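Local structure of glypican-1 (Homo sapiens, 4YWT) at residues F125-F129 / L320-N325. The protein carries heparan sulfate chains at the cell surface, through which it binds alpha-4 (V) collagen and takes part in Schwann cell myelination. The protein carries 3 engineered substitutions. Numbering follows the deposited sequence.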
loop_
_atom_site.group_PDB
_atom_site.type_symbol
_atom_site.label_atom_id
_atom_site.label_comp_id
_atom_site.label_asym_id
_atom_site.label_seq_id
_atom_site.Cartn_x
_atom_site.Cartn_y
_atom_site.Cartn_z
ATOM N N PHE A 125 -19.566 -32.731 -7.462
ATOM C CA PHE A 125 -18.816 -33.980 -7.626
ATOM C C PHE A 125 -19.583 -35.281 -7.328
ATOM O O PHE A 125 -19.413 -36.256 -8.059
ATOM C CB PHE A 125 -17.547 -33.942 -6.767
ATOM C CG PHE A 125 -16.345 -33.401 -7.487
ATOM C CD1 PHE A 125 -16.456 -32.297 -8.317
ATOM C CD2 PHE A 125 -15.103 -33.997 -7.337
ATOM C CE1 PHE A 125 -15.352 -31.798 -8.984
ATOM C CE2 PHE A 125 -13.995 -33.502 -8.001
ATOM C CZ PHE A 125 -14.119 -32.400 -8.825
ATOM N N PRO A 126 -20.408 -35.321 -6.259
ATOM C CA PRO A 126 -21.123 -36.584 -6.017
ATOM C C PRO A 126 -22.009 -37.020 -7.183
ATOM O O PRO A 126 -22.151 -38.216 -7.425
ATOM C CB PRO A 126 -21.975 -36.279 -4.777
ATOM C CG PRO A 126 -21.992 -34.788 -4.660
ATOM C CD PRO A 126 -20.670 -34.346 -5.187
ATOM N N GLY A 127 -22.586 -36.062 -7.900
ATOM C CA GLY A 127 -23.408 -36.379 -9.052
ATOM C C GLY A 127 -22.588 -36.862 -10.235
ATOM O O GLY A 127 -22.974 -37.803 -10.929
ATOM N N ALA A 128 -21.446 -36.221 -10.454
ATOM C CA ALA A 128 -20.626 -36.486 -11.632
ATOM C C ALA A 128 -19.785 -37.753 -11.506
ATOM O O ALA A 128 -19.476 -38.395 -12.509
ATOM C CB ALA A 128 -19.722 -35.291 -11.913
ATOM N N PHE A 129 -19.415 -38.113 -10.280
ATOM C CA PHE A 129 -18.461 -39.198 -10.072
ATOM C C PHE A 129 -18.916 -40.223 -9.034
ATOM O O PHE A 129 -18.420 -41.350 -9.013
ATOM C CB PHE A 129 -17.103 -38.620 -9.665
ATOM C CG PHE A 129 -16.598 -37.553 -10.593
ATOM C CD1 PHE A 129 -16.346 -37.837 -11.925
ATOM C CD2 PHE A 129 -16.373 -36.266 -10.132
ATOM C CE1 PHE A 129 -15.882 -36.856 -12.782
ATOM C CE2 PHE A 129 -15.907 -35.282 -10.983
ATOM C CZ PHE A 129 -15.661 -35.577 -12.310
ATOM N N LEU A 320 -9.322 -30.692 -11.095
ATOM C CA LEU A 320 -9.517 -31.958 -10.389
ATOM C C LEU A 320 -10.495 -32.860 -11.149
ATOM O O LEU A 320 -10.217 -34.041 -11.399
ATOM C CB LEU A 320 -10.018 -31.713 -8.963
ATOM C CG LEU A 320 -9.061 -30.990 -8.011
ATOM C CD1 LEU A 320 -9.679 -30.863 -6.626
ATOM C CD2 LEU A 320 -7.721 -31.709 -7.941
ATOM N N ALA A 321 -11.632 -32.284 -11.529
ATOM C CA ALA A 321 -12.661 -32.999 -12.273
ATOM C C ALA A 321 -12.131 -33.519 -13.606
ATOM O O ALA A 321 -12.455 -34.637 -14.020
ATOM C CB ALA A 321 -13.869 -32.099 -12.502
ATOM N N GLU A 322 -11.315 -32.708 -14.275
ATOM C CA GLU A 322 -10.726 -33.121 -15.545
ATOM C C GLU A 322 -9.774 -34.301 -15.339
ATOM O O GLU A 322 -9.739 -35.237 -16.149
ATOM C CB GLU A 322 -9.997 -31.950 -16.207
ATOM C CG GLU A 322 -9.426 -32.274 -17.580
ATOM C CD GLU A 322 -9.149 -31.032 -18.405
ATOM O OE1 GLU A 322 -10.023 -30.140 -18.447
ATOM O OE2 GLU A 322 -8.061 -30.949 -19.013
ATOM N N ALA A 323 -9.016 -34.257 -14.247
ATOM C CA ALA A 323 -8.104 -35.344 -13.904
ATOM C C ALA A 323 -8.864 -36.641 -13.641
ATOM O O ALA A 323 -8.461 -37.714 -14.104
ATOM C CB ALA A 323 -7.269 -34.972 -12.696
ATOM N N ILE A 324 -9.963 -36.539 -12.899
ATOM C CA ILE A 324 -10.765 -37.716 -12.579
ATOM C C ILE A 324 -11.422 -38.305 -13.831
ATOM O O ILE A 324 -11.392 -39.524 -14.037
ATOM C CB ILE A 324 -11.838 -37.388 -11.524
ATOM C CG1 ILE A 324 -11.170 -37.110 -10.175
ATOM C CG2 ILE A 324 -12.825 -38.536 -11.383
ATOM C CD1 ILE A 324 -12.139 -36.783 -9.062
ATOM N N ASN A 325 -12.003 -37.442 -14.662
ATOM C CA ASN A 325 -12.538 -37.872 -15.954
ATOM C C ASN A 325 -11.484 -38.615 -16.772
ATOM O O ASN A 325 -11.739 -39.704 -17.311
ATOM C CB ASN A 325 -13.062 -36.674 -16.749
ATOM C CG ASN A 325 -14.523 -36.377 -16.470
ATOM O OD1 ASN A 325 -15.410 -37.103 -16.919
ATOM N ND2 ASN A 325 -14.781 -35.303 -15.733
#
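Phe-125 reaches helix 316-328 with the far end of its ring: CZ lies 3.7 Å from Ala-321 CB, and CE2 meets Ile-324 CD1 at 3.9 Å. Leu-320 CB adds a looser touch at the ring edge. A long flat side chain suits this place, because the two short axes come no closer than 11.8 Å; the small Ala-321 lets the ring come close to the backbone. One turn on, Phe-129 sets its CE2 over the centre of the Phe-125 ring. Its own ring is sandwiched: Ala-128 CB covers one face, and Ile-324 CG2 makes a CH-pi contact with the other, 3.9 Å from the centroid. The branched Ile-324 thus serves both rings, CG2 standing anti to its backbone N against one face of Phe-129 while CD1 extends to Phe-125. At the edge of the Phe-129 ring lies the Asn-325 amide, its plane turned 68° from the ring; ND2 donates to Ala-321 O (3.0 Å), which also accepts from Asn-325 N. Leu-320 and Ile-324 continue onto Phe-140 of helix 137-152. Apolar packing therefore joins the C-terminal part of helix 70-129 to the glypican helical bundle, with the amide's ND2 bonded within its own helix.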